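Local coordinates for protein lysine-sensitive aspartokinase 3 (Escherichia coli, PDB 2J0X) that catalyses the ATP-dependent phosphorylation of L-aspartate to 4-phospho-L-aspartate, the first step towards lysine, and is allosterically inhibited by lysine, at residues 39-44 against 68-73; 133-138 against 176-181; 317-322 against 345-350; 339-344 against 417-422. All blocks are in the same frame, centred on the assembly; numbering follows the deposited sequence.

Contact 1. Residues 39-44 against 68-73; sequences SASAGI and RNIQFA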
loop_
_atom_site.group_PDB
_atom_site.type_symbol
_atom_site.label_atom_id
_atom_site.label_comp_id
_atom_site.label_asym_id
_atom_site.label_seq_id
_atom_site.Cartn_x
_atom_site.Cartn_y
_atom_site.Cartn_z
ATOM N N SER A 39 -30.409 15.155 11.950
ATOM C CA SER A 39 -30.107 13.740 11.993
ATOM C C SER A 39 -31.086 13.208 13.031
ATOM O O SER A 39 -31.935 13.948 13.532
ATOM C CB SER A 39 -28.677 13.499 12.470
ATOM O OG SER A 39 -27.729 13.891 11.494
ATOM N N ALA A 40 -30.978 11.928 13.349
ATOM C CA ALA A 40 -31.846 11.330 14.352
ATOM C C ALA A 40 -31.299 11.729 15.726
ATOM O O ALA A 40 -30.117 12.058 15.850
ATOM C CB ALA A 40 -31.836 9.818 14.197
ATOM N N SER A 41 -32.149 11.729 16.750
ATOM C CA SER A 41 -31.664 12.075 18.082
ATOM C C SER A 41 -30.525 11.112 18.378
ATOM O O SER A 41 -30.536 9.961 17.928
ATOM C CB SER A 41 -32.758 11.906 19.146
ATOM O OG SER A 41 -33.790 12.859 18.987
ATOM N N ALA A 42 -29.541 11.585 19.130
ATOM C CA ALA A 42 -28.398 10.763 19.479
ATOM C C ALA A 42 -28.804 9.405 20.020
ATOM O O ALA A 42 -29.725 9.285 20.838
ATOM C CB ALA A 42 -27.527 11.479 20.483
ATOM N N GLY A 43 -28.102 8.384 19.533
ATOM C CA GLY A 43 -28.339 7.017 19.953
ATOM C C GLY A 43 -29.310 6.227 19.100
ATOM O O GLY A 43 -29.087 5.048 18.799
ATOM N N ILE A 44 -30.396 6.885 18.713
ATOM C CA ILE A 44 -31.450 6.275 17.913
ATOM C C ILE A 44 -31.020 5.467 16.693
ATOM O O ILE A 44 -31.341 4.283 16.593
ATOM C CB ILE A 44 -32.442 7.339 17.443
ATOM C CG1 ILE A 44 -33.090 8.019 18.660
ATOM C CG2 ILE A 44 -33.467 6.711 16.524
ATOM C CD1 ILE A 44 -33.922 7.084 19.540
ATOM N N ARG A 68 -38.080 4.346 22.363
ATOM C CA ARG A 68 -39.246 5.007 22.930
ATOM C C ARG A 68 -38.848 6.007 24.003
ATOM O O ARG A 68 -39.207 7.186 23.938
ATOM C CB ARG A 68 -40.210 3.971 23.529
ATOM C CG ARG A 68 -41.274 4.573 24.442
ATOM C CD ARG A 68 -42.443 3.635 24.726
ATOM N NE ARG A 68 -43.376 3.559 23.605
ATOM C CZ ARG A 68 -43.197 2.797 22.530
ATOM N NH1 ARG A 68 -42.115 2.036 22.426
ATOM N NH2 ARG A 68 -44.097 2.803 21.554
ATOM N N ASN A 69 -38.102 5.526 24.987
ATOM C CA ASN A 69 -37.662 6.364 26.095
ATOM C C ASN A 69 -37.090 7.676 25.601
ATOM O O ASN A 69 -37.327 8.735 26.183
ATOM C CB ASN A 69 -36.601 5.642 26.925
ATOM C CG ASN A 69 -37.099 4.329 27.503
ATOM O OD1 ASN A 69 -38.302 4.077 27.567
ATOM N ND2 ASN A 69 -36.169 3.491 27.939
ATOM N N ILE A 70 -36.325 7.600 24.522
ATOM C CA ILE A 70 -35.718 8.786 23.947
ATOM C C ILE A 70 -36.781 9.740 23.419
ATOM O O ILE A 70 -36.747 10.940 23.698
ATOM C CB ILE A 70 -34.740 8.398 22.810
ATOM C CG1 ILE A 70 -33.477 7.782 23.409
ATOM C CG2 ILE A 70 -34.372 9.614 21.967
ATOM C CD1 ILE A 70 -32.401 7.482 22.378
ATOM N N GLN A 71 -37.730 9.199 22.666
ATOM C CA GLN A 71 -38.794 10.015 22.099
ATOM C C GLN A 71 -39.633 10.706 23.168
ATOM O O GLN A 71 -39.853 11.918 23.106
ATOM C CB GLN A 71 -39.701 9.157 21.216
ATOM C CG GLN A 71 -38.961 8.424 20.112
ATOM C CD GLN A 71 -37.973 9.312 19.376
ATOM O OE1 GLN A 71 -38.317 10.390 18.892
ATOM N NE2 GLN A 71 -36.737 8.858 19.288
ATOM N N PHE A 72 -40.094 9.942 24.153
ATOM C CA PHE A 72 -40.923 10.517 25.203
ATOM C C PHE A 72 -40.243 11.530 26.113
ATOM O O PHE A 72 -40.891 12.451 26.607
ATOM C CB PHE A 72 -41.556 9.404 26.022
ATOM C CG PHE A 72 -42.676 8.721 25.307
ATOM C CD1 PHE A 72 -42.414 7.787 24.313
ATOM C CD2 PHE A 72 -44.001 9.052 25.588
ATOM C CE1 PHE A 72 -43.458 7.188 23.602
ATOM C CE2 PHE A 72 -45.054 8.464 24.886
ATOM C CZ PHE A 72 -44.782 7.529 23.889
ATOM N N ALA A 73 -38.942 11.370 26.331
ATOM C CA ALA A 73 -38.203 12.305 27.170
ATOM C C ALA A 73 -38.341 13.697 26.572
ATOM O O ALA A 73 -38.234 14.698 27.278
ATOM C CB ALA A 73 -36.728 11.905 27.246
#
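Within the amino acid kinase domain, the loop leaving strand 33-38 meets helix 57-75 through I44 and I70, an apolar contact with no hydrogen bond across it. The two isoleucines lie alongside, pointing opposite ways. I44 CD1 lies 3.2 Å from I70 CD1 and 3.5 Å from I70 CG2, which places one methyl against both branches of its partner. I70 carries its CG2 anti to the backbone N (chi1 -73° for CG1), and this branch also approaches S41 CB at 4.0 Å, while I70 CD1 lies 3.6 Å from A42 O. Beside this pair, Q71 bends at chi2 and brings its amide nitrogen NE2 to 3.3 Å from I44 CD1, a van der Waals approach to a methyl.

The loop belongs to the active-site side of the kinase fold: S39 touches the bound aspartate, A40 N makes a weak hydrogen bond to the substrate-binding E119, and A42 pairs through its backbone with the ATP-binding G11. Cutting I70 back to an alanine removes the CG2 methyl that meets S41 CB and is likely to open a gap beside I44 CD1. S41 OG is turned to V14 O, to which it is hydrogen-bonded. At G43, the N-cap of helix 44-52, phi is 93°, and a CB would run into the carbonyl oxygen of A42; the turn is closed by I44 N donating to S41 O at 3.2 Å.

Contact 2. Residues 133-138 against 176-181; sequences RDVQAQ and EGLVIT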
loop_
_atom_site.group_PDB
_atom_site.type_symbol
_atom_site.label_atom_id
_atom_site.label_comp_id
_atom_site.label_asym_id
_atom_site.label_seq_id
_atom_site.Cartn_x
_atom_site.Cartn_y
_atom_site.Cartn_z
ATOM N N ARG A 133 -42.803 27.918 20.330
ATOM C CA ARG A 133 -42.173 29.210 20.575
ATOM C C ARG A 133 -42.797 30.285 19.709
ATOM O O ARG A 133 -42.199 31.339 19.492
ATOM C CB ARG A 133 -40.677 29.159 20.272
ATOM C CG ARG A 133 -39.819 28.465 21.303
ATOM C CD ARG A 133 -38.360 28.818 21.030
ATOM N NE ARG A 133 -37.413 28.096 21.875
ATOM C CZ ARG A 133 -36.093 28.204 21.759
ATOM N NH1 ARG A 133 -35.580 29.003 20.837
ATOM N NH2 ARG A 133 -35.287 27.511 22.558
ATOM N N ASP A 134 -43.995 30.017 19.205
ATOM C CA ASP A 134 -44.673 30.983 18.354
ATOM C C ASP A 134 -43.761 31.299 17.171
ATOM O O ASP A 134 -43.596 32.462 16.782
ATOM C CB ASP A 134 -44.980 32.253 19.155
ATOM C CG ASP A 134 -45.824 31.972 20.389
ATOM O OD1 ASP A 134 -45.942 32.873 21.250
ATOM O OD2 ASP A 134 -46.371 30.850 20.492
ATOM N N VAL A 135 -43.155 30.246 16.626
ATOM C CA VAL A 135 -42.267 30.348 15.475
ATOM C C VAL A 135 -42.928 29.553 14.367
ATOM O O VAL A 135 -43.234 28.375 14.551
ATOM C CB VAL A 135 -40.893 29.713 15.750
ATOM C CG1 VAL A 135 -40.058 29.750 14.488
ATOM C CG2 VAL A 135 -40.182 30.445 16.880
ATOM N N GLN A 136 -43.162 30.193 13.227
ATOM C CA GLN A 136 -43.801 29.510 12.107
ATOM C C GLN A 136 -42.763 28.614 11.437
ATOM O O GLN A 136 -41.771 29.101 10.894
ATOM C CB GLN A 136 -44.349 30.540 11.108
ATOM C CG GLN A 136 -45.576 30.084 10.308
ATOM C CD GLN A 136 -45.263 29.035 9.245
ATOM O OE1 GLN A 136 -44.490 29.284 8.315
ATOM N NE2 GLN A 136 -45.871 27.860 9.376
ATOM N N ALA A 137 -42.987 27.304 11.495
ATOM C CA ALA A 137 -42.065 26.343 10.894
ATOM C C ALA A 137 -42.835 25.105 10.492
ATOM O O ALA A 137 -43.621 24.585 11.274
ATOM C CB ALA A 137 -40.971 25.975 11.884
ATOM N N GLN A 138 -42.615 24.630 9.275
ATOM C CA GLN A 138 -43.333 23.453 8.836
ATOM C C GLN A 138 -42.425 22.254 8.656
ATOM O O GLN A 138 -41.199 22.385 8.605
ATOM C CB GLN A 138 -44.118 23.756 7.560
ATOM C CG GLN A 138 -43.308 24.345 6.439
ATOM C CD GLN A 138 -44.127 25.299 5.593
ATOM O OE1 GLN A 138 -45.245 24.977 5.168
ATOM N NE2 GLN A 138 -43.573 26.486 5.338
ATOM N N GLU A 176 -43.037 29.984 1.948
ATOM C CA GLU A 176 -44.067 30.144 2.976
ATOM C C GLU A 176 -43.391 30.451 4.300
ATOM O O GLU A 176 -44.010 31.000 5.198
ATOM C CB GLU A 176 -44.890 28.864 3.166
ATOM C CG GLU A 176 -45.665 28.362 1.956
ATOM C CD GLU A 176 -46.410 27.057 2.241
ATOM O OE1 GLU A 176 -45.767 26.105 2.730
ATOM O OE2 GLU A 176 -47.631 26.977 1.977
ATOM N N GLY A 177 -42.127 30.067 4.426
ATOM C CA GLY A 177 -41.409 30.313 5.663
ATOM C C GLY A 177 -40.377 29.251 5.982
ATOM O O GLY A 177 -39.867 28.582 5.078
ATOM N N LEU A 178 -40.076 29.098 7.269
ATOM C CA LEU A 178 -39.093 28.124 7.747
ATOM C C LEU A 178 -39.485 26.669 7.470
ATOM O O LEU A 178 -40.649 26.293 7.642
ATOM C CB LEU A 178 -38.888 28.297 9.250
ATOM C CG LEU A 178 -37.847 27.362 9.864
ATOM C CD1 LEU A 178 -36.454 27.814 9.444
ATOM C CD2 LEU A 178 -37.963 27.364 11.376
ATOM N N VAL A 179 -38.509 25.856 7.057
ATOM C CA VAL A 179 -38.742 24.439 6.767
ATOM C C VAL A 179 -37.764 23.543 7.520
ATOM O O VAL A 179 -36.554 23.762 7.489
ATOM C CB VAL A 179 -38.592 24.130 5.269
ATOM C CG1 VAL A 179 -38.830 22.640 5.029
ATOM C CG2 VAL A 179 -39.561 24.987 4.452
ATOM N N ILE A 180 -38.299 22.528 8.190
ATOM C CA ILE A 180 -37.498 21.582 8.963
ATOM C C ILE A 180 -37.589 20.225 8.277
ATOM O O ILE A 180 -38.677 19.655 8.172
ATOM C CB ILE A 180 -38.049 21.429 10.412
ATOM C CG1 ILE A 180 -38.137 22.795 11.099
ATOM C CG2 ILE A 180 -37.163 20.487 11.219
ATOM C CD1 ILE A 180 -36.809 23.516 11.233
ATOM N N THR A 181 -36.461 19.696 7.817
ATOM C CA THR A 181 -36.491 18.405 7.131
ATOM C C THR A 181 -35.397 17.431 7.585
ATOM O O THR A 181 -34.461 17.814 8.295
ATOM C CB THR A 181 -36.414 18.602 5.590
ATOM O OG1 THR A 181 -36.775 17.379 4.938
ATOM C CG2 THR A 181 -34.999 19.024 5.162
#
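Q138 is bound through its backbone on both sides of V179, the signature of a parallel bridge between strands 137-140 and 178-188. Its N donates to L178 O over 3.0 Å with an N-H...O angle of 170°. Its own O then receives I180 N at 2.9 Å.

Apolar contacts divide between two faces of the sheet. On one, A137 CB meets L178 CD2 at 3.4 Å and I180 CG1 at 4.3 Å; the L178 branch is placed there by a CG anti to the backbone N (chi1 -178°). L130 of helix 108-131 packs on both L178 and I180. On the other face, Q138 CG lies 4.3 Å from V179 CG2, and V179 is packed by L170 and L174 of helix 159-176, the helix through which the chain passes between the two strands.

The polar contacts lie at the strand entry. The Q138 side chain crosses that of E176 at about a right angle, with amide and carboxylate planes nearly parallel. Q138 OE1 and E176 OE1 are modelled as two acceptors side by side, so the amide orientation is doubtful; E176 OE1 has a salt bridge to R173. The chemistry implies that backbone bonding sets the parallel register, while apolar residues join the sheet to helices on both of its faces, as in the alpha-beta-alpha kinase fold.

Contact 3. Residues 317-322 against 345-350; sequences NMLHSR and SEVSVA. With LYS (lysine), chain D.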
loop_
_atom_site.group_PDB
_atom_site.type_symbol
_atom_site.label_atom_id
_atom_site.label_comp_id
_atom_site.label_asym_id
_atom_site.label_seq_id
_atom_site.Cartn_x
_atom_site.Cartn_y
_atom_site.Cartn_z
ATOM N N ASN A 317 10.882 -11.223 -0.382
ATOM C CA ASN A 317 10.026 -11.697 -1.454
ATOM C C ASN A 317 9.129 -10.661 -2.125
ATOM O O ASN A 317 8.521 -10.951 -3.161
ATOM C CB ASN A 317 9.186 -12.860 -0.939
ATOM C CG ASN A 317 10.023 -13.895 -0.211
ATOM O OD1 ASN A 317 11.094 -14.293 -0.683
ATOM N ND2 ASN A 317 9.538 -14.341 0.946
ATOM N N MET A 318 9.032 -9.462 -1.553
ATOM C CA MET A 318 8.200 -8.445 -2.176
ATOM C C MET A 318 8.942 -7.840 -3.355
ATOM O O MET A 318 8.333 -7.295 -4.281
ATOM C CB MET A 318 7.783 -7.368 -1.160
ATOM C CG MET A 318 8.883 -6.655 -0.395
ATOM S SD MET A 318 8.184 -5.309 0.672
ATOM C CE MET A 318 7.654 -6.275 2.107
ATOM N N LEU A 319 10.261 -7.990 -3.329
ATOM C CA LEU A 319 11.127 -7.476 -4.382
ATOM C C LEU A 319 10.774 -8.031 -5.757
ATOM O O LEU A 319 10.980 -9.211 -6.015
ATOM C CB LEU A 319 12.580 -7.829 -4.069
ATOM C CG LEU A 319 13.604 -6.692 -4.017
ATOM C CD1 LEU A 319 14.995 -7.286 -3.916
ATOM C CD2 LEU A 319 13.503 -5.835 -5.254
ATOM N N HIS A 320 10.255 -7.182 -6.639
ATOM C CA HIS A 320 9.899 -7.604 -7.996
ATOM C C HIS A 320 8.679 -8.514 -8.065
ATOM O O HIS A 320 8.329 -9.009 -9.143
ATOM C CB HIS A 320 11.065 -8.332 -8.664
ATOM C CG HIS A 320 12.382 -7.649 -8.495
ATOM N ND1 HIS A 320 12.562 -6.306 -8.746
ATOM C CD2 HIS A 320 13.592 -8.128 -8.123
ATOM C CE1 HIS A 320 13.823 -5.986 -8.536
ATOM N NE2 HIS A 320 14.470 -7.074 -8.157
ATOM N N SER A 321 8.037 -8.751 -6.926
ATOM C CA SER A 321 6.850 -9.594 -6.926
ATOM C C SER A 321 5.596 -8.754 -7.194
ATOM O O SER A 321 5.572 -7.557 -6.906
ATOM C CB SER A 321 6.688 -10.295 -5.583
ATOM O OG SER A 321 5.810 -9.560 -4.754
ATOM N N ARG A 322 4.562 -9.383 -7.748
ATOM C CA ARG A 322 3.313 -8.685 -8.017
ATOM C C ARG A 322 2.318 -9.180 -6.987
ATOM O O ARG A 322 2.337 -10.349 -6.616
ATOM C CB ARG A 322 2.754 -9.020 -9.404
ATOM C CG ARG A 322 3.669 -8.763 -10.570
ATOM C CD ARG A 322 3.200 -9.578 -11.759
ATOM N NE ARG A 322 4.257 -9.758 -12.748
ATOM C CZ ARG A 322 4.146 -10.532 -13.821
ATOM N NH1 ARG A 322 3.023 -11.202 -14.034
ATOM N NH2 ARG A 322 5.150 -10.633 -14.685
ATOM N N SER A 345 10.402 0.832 1.195
ATOM C CA SER A 345 11.827 0.723 0.951
ATOM C C SER A 345 11.853 -0.378 -0.095
ATOM O O SER A 345 10.805 -0.801 -0.566
ATOM C CB SER A 345 12.587 0.290 2.214
ATOM O OG SER A 345 12.893 -1.087 2.199
ATOM N N GLU A 346 13.032 -0.854 -0.461
ATOM C CA GLU A 346 13.097 -1.892 -1.465
ATOM C C GLU A 346 12.424 -3.188 -1.025
ATOM O O GLU A 346 11.570 -3.719 -1.743
ATOM C CB GLU A 346 14.558 -2.164 -1.851
ATOM C CG GLU A 346 15.170 -1.091 -2.729
ATOM C CD GLU A 346 14.380 -0.864 -4.007
ATOM O OE1 GLU A 346 13.212 -0.423 -3.925
ATOM O OE2 GLU A 346 14.929 -1.130 -5.097
ATOM N N VAL A 347 12.802 -3.695 0.148
ATOM C CA VAL A 347 12.239 -4.955 0.636
ATOM C C VAL A 347 11.453 -4.840 1.923
ATOM O O VAL A 347 11.386 -5.798 2.696
ATOM C CB VAL A 347 13.331 -6.038 0.885
ATOM C CG1 VAL A 347 14.074 -6.350 -0.409
ATOM C CG2 VAL A 347 14.281 -5.584 1.985
ATOM N N SER A 348 10.837 -3.687 2.147
ATOM C CA SER A 348 10.081 -3.478 3.369
ATOM C C SER A 348 9.074 -2.352 3.203
ATOM O O SER A 348 9.325 -1.391 2.479
ATOM C CB SER A 348 11.056 -3.143 4.500
ATOM O OG SER A 348 10.391 -2.969 5.731
ATOM N N VAL A 349 7.935 -2.484 3.875
ATOM C CA VAL A 349 6.883 -1.477 3.835
ATOM C C VAL A 349 6.400 -1.179 5.255
ATOM O O VAL A 349 6.185 -2.094 6.051
ATOM C CB VAL A 349 5.671 -1.943 3.016
ATOM C CG1 VAL A 349 5.121 -3.230 3.599
ATOM C CG2 VAL A 349 4.593 -0.875 3.050
ATOM N N ALA A 350 6.237 0.104 5.567
ATOM C CA ALA A 350 5.773 0.529 6.889
ATOM C C ALA A 350 4.495 1.342 6.763
ATOM O O ALA A 350 4.408 2.270 5.952
ATOM C CB ALA A 350 6.838 1.365 7.597
HETATM N N LYS D . 6.568 -5.052 -5.364
HETATM C CA LYS D . 5.609 -5.439 -4.315
HETATM C C LYS D . 4.193 -5.394 -4.856
HETATM O O LYS D . 3.292 -6.112 -4.405
HETATM C CB LYS D . 5.709 -4.500 -3.114
HETATM C CG LYS D . 7.078 -4.064 -2.646
HETATM C CD LYS D . 7.029 -2.693 -2.003
HETATM C CE LYS D . 8.376 -2.193 -1.508
HETATM N NZ LYS D . 9.451 -2.200 -2.540
HETATM O OXT LYS D . 3.922 -4.546 -5.827
#
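With CG between its backbone N and carbonyl carbon (chi1 55°), an extended chi2 and a bend at chi3 (82°), the side chain of M318 reaches across to the V347-S348 peptide. Its SD rests 3.4 Å from S348 N, and the bend takes CE on toward V349, 4.2 Å from CG1. L319 supplies the second apolar pair: its CG lies 3.7 Å from V347 CG1, the two side chains crossing at a slant. No hydrogen bond links 317-322 with 345-350 directly.

The bound lysine bridges them instead. Its alpha-amino N donates to M318 O and S321 O, each at 3.1 Å, and at its other end NZ donates to E346 O at 2.7 Å and, weakly, to S345 O. The ammonium is thus gripped by two successive backbone carbonyls. Between the ends, M318 CB lies 3.7 Å from the CG of the ligand, so that methionine flanks the aliphatic chain. With an alanine at M318, CB would remain, but the ligand chain is likely to lose the flanking CG, and the V347-S348 peptide the sulfur packed on it.

The carbonyls at the amino end are presented by a type II turn from M318 to S321, closed by S321 N donating to M318 O at 3.0 Å, with H320 at positive phi. L325 N, with V339 N and S338 OG of the second subunit, also bonds the ligand, and E250 of that subunit bonds S345 OG and E346 N. This is the allosteric lysine site of an ACT domain, shared between the partners of the dimer.

Contact 4. Residues 339-344 against 417-422; sequences VDLITT and MICYGA. With LYS (lysine), chain F.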
loop_
_atom_site.group_PDB
_atom_site.type_symbol
_atom_site.label_atom_id
_atom_site.label_comp_id
_atom_site.label_asym_id
_atom_site.label_seq_id
_atom_site.Cartn_x
_atom_site.Cartn_y
_atom_site.Cartn_z
ATOM N N VAL A 339 -5.882 1.588 6.675
ATOM C CA VAL A 339 -4.503 2.027 6.648
ATOM C C VAL A 339 -4.456 3.529 6.421
ATOM O O VAL A 339 -5.169 4.062 5.575
ATOM C CB VAL A 339 -3.711 1.311 5.516
ATOM C CG1 VAL A 339 -2.283 1.830 5.456
ATOM C CG2 VAL A 339 -3.706 -0.194 5.759
ATOM N N ASP A 340 -3.625 4.222 7.190
ATOM C CA ASP A 340 -3.485 5.663 7.019
ATOM C C ASP A 340 -2.226 5.952 6.194
ATOM O O ASP A 340 -2.290 6.094 4.971
ATOM C CB ASP A 340 -3.409 6.365 8.386
ATOM C CG ASP A 340 -3.512 7.894 8.277
ATOM O OD1 ASP A 340 -4.015 8.400 7.251
ATOM O OD2 ASP A 340 -3.108 8.596 9.228
ATOM N N LEU A 341 -1.079 6.019 6.861
ATOM C CA LEU A 341 0.177 6.298 6.181
ATOM C C LEU A 341 0.871 5.039 5.663
ATOM O O LEU A 341 0.716 3.946 6.213
ATOM C CB LEU A 341 1.128 7.023 7.120
ATOM C CG LEU A 341 0.631 8.292 7.797
ATOM C CD1 LEU A 341 1.779 8.917 8.564
ATOM C CD2 LEU A 341 0.090 9.252 6.759
ATOM N N ILE A 342 1.641 5.207 4.593
ATOM C CA ILE A 342 2.386 4.110 3.994
ATOM C C ILE A 342 3.676 4.651 3.402
ATOM O O ILE A 342 3.667 5.649 2.686
ATOM C CB ILE A 342 1.604 3.435 2.858
ATOM C CG1 ILE A 342 0.248 2.959 3.364
ATOM C CG2 ILE A 342 2.413 2.266 2.289
ATOM C CD1 ILE A 342 -0.631 2.453 2.257
ATOM N N THR A 343 4.782 3.994 3.726
ATOM C CA THR A 343 6.098 4.362 3.214
ATOM C C THR A 343 6.762 3.055 2.815
ATOM O O THR A 343 6.522 2.018 3.434
ATOM C CB THR A 343 6.974 5.031 4.280
ATOM O OG1 THR A 343 8.228 5.402 3.700
ATOM C CG2 THR A 343 7.237 4.074 5.422
ATOM N N THR A 344 7.610 3.094 1.798
ATOM C CA THR A 344 8.250 1.873 1.351
ATOM C C THR A 344 9.747 1.985 1.131
ATOM O O THR A 344 10.288 3.069 0.920
ATOM C CB THR A 344 7.620 1.382 0.029
ATOM O OG1 THR A 344 7.781 2.392 -0.981
ATOM C CG2 THR A 344 6.135 1.069 0.226
ATOM N N MET A 417 9.673 8.961 10.300
ATOM C CA MET A 417 8.968 8.607 9.066
ATOM C C MET A 417 8.492 9.842 8.331
ATOM O O MET A 417 8.020 10.788 8.939
ATOM C CB MET A 417 7.755 7.729 9.365
ATOM C CG MET A 417 7.132 7.149 8.126
ATOM S SD MET A 417 5.934 5.874 8.506
ATOM C CE MET A 417 4.499 6.547 7.679
ATOM N N ILE A 418 8.606 9.830 7.014
ATOM C CA ILE A 418 8.179 10.968 6.223
ATOM C C ILE A 418 7.331 10.518 5.058
ATOM O O ILE A 418 7.652 9.539 4.382
ATOM C CB ILE A 418 9.376 11.725 5.628
ATOM C CG1 ILE A 418 10.244 12.292 6.745
ATOM C CG2 ILE A 418 8.884 12.820 4.693
ATOM C CD1 ILE A 418 11.456 13.025 6.240
ATOM N N CYS A 419 6.246 11.245 4.828
ATOM C CA CYS A 419 5.352 10.973 3.713
ATOM C C CYS A 419 5.248 12.281 2.938
ATOM O O CYS A 419 4.683 13.261 3.419
ATOM C CB CYS A 419 3.974 10.541 4.210
ATOM S SG CYS A 419 3.846 8.799 4.641
ATOM N N TYR A 420 5.807 12.299 1.738
ATOM C CA TYR A 420 5.786 13.506 0.935
ATOM C C TYR A 420 5.680 13.200 -0.551
ATOM O O TYR A 420 6.324 12.279 -1.040
ATOM C CB TYR A 420 7.064 14.315 1.182
ATOM C CG TYR A 420 7.181 15.482 0.243
ATOM C CD1 TYR A 420 6.370 16.603 0.403
ATOM C CD2 TYR A 420 8.011 15.422 -0.874
ATOM C CE1 TYR A 420 6.370 17.630 -0.529
ATOM C CE2 TYR A 420 8.017 16.449 -1.818
ATOM C CZ TYR A 420 7.191 17.548 -1.639
ATOM O OH TYR A 420 7.161 18.559 -2.572
ATOM N N GLY A 421 4.878 13.975 -1.274
ATOM C CA GLY A 421 4.758 13.756 -2.704
ATOM C C GLY A 421 3.364 13.413 -3.172
ATOM O O GLY A 421 2.992 13.688 -4.316
ATOM N N ALA A 422 2.584 12.804 -2.289
ATOM C CA ALA A 422 1.220 12.435 -2.630
ATOM C C ALA A 422 0.356 13.674 -2.866
ATOM O O ALA A 422 -0.383 13.741 -3.847
ATOM C CB ALA A 422 0.622 11.590 -1.518
HETATM N N LYS F . -7.689 3.791 4.791
HETATM C CA LYS F . -7.573 3.341 3.402
HETATM C C LYS F . -7.578 1.810 3.327
HETATM O O LYS F . -7.576 1.203 2.248
HETATM C CB LYS F . -6.299 3.913 2.770
HETATM C CG LYS F . -6.034 5.406 2.910
HETATM C CD LYS F . -4.680 5.790 2.318
HETATM C CE LYS F . -4.341 7.271 2.427
HETATM N NZ LYS F . -4.017 7.735 3.808
HETATM O OXT LYS F . -7.598 1.115 4.447
#
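L341, M417, C419 and the CG2 methyl of T343 join strand 338-344 to strand 417-420, the two outermost strands that this chain gives to its six-stranded antiparallel sheet. The short segments cross at 99° with axes 7.3 Å apart, and no hydrogen bond passes between them, so the joint is made by side chains and not by strand pairing. M417, with CG anti to the backbone N (chi1 -170°) and a bend at chi3, lays CE against L341, 3.5 Å from CB. The side chains of M417 and T343 point at each other, SD lying 3.8 Å from T343 CG2. C419 SG comes to 4.1 Å from L341 CB and 3.7 Å from I342 O. C428 and L430 of strand 426-432 pack on L341 as well.

At the far end of strand 338-344 the backbone holds the bound lysine. V339 N donates to OXT at 2.9 Å, V339 O accepts the alpha-amino N, and D340 O accepts NZ at 2.7 Å. A psi of -85° at D340 departs from regular strand geometry, and the two consecutive carbonyls serve opposite ends of the ligand. S338 OG also binds it, as do S345 O and L325 N of the second subunit.

The interface runs along both strands: I342 N bonds T344 OG1 of the second subunit, and I418 and Y420 join an antiparallel ladder with a strand of that chain. The arrangement is that of paired ACT domains, in which the sheet runs on across the dimer interface that also holds the allosteric lysine.

How the contacts relate
Contacts 1 and 2 lie in the kinase domain, their centres 21 Å apart, and neither touches the second subunit; contacts 3 and 4 belong to the regulatory ACT region across the chain's centre, and both touch the second subunit. Contact 2 alone has hydrogen bonds between its segments and is partly buried, whereas contacts 1, 3 and 4 are buried and meet mainly through apolar groups and, in contacts 3 and 4, sulfur. Contacts 3 and 4 share a sheet: A350 O lies 2.8 Å from T343 N, a probable hydrogen bond between neighbouring strands. Their lysines occupy different sites of the dimer: 317-322 and 345-350 grip one, 339-344 the other, with the second subunit completing each.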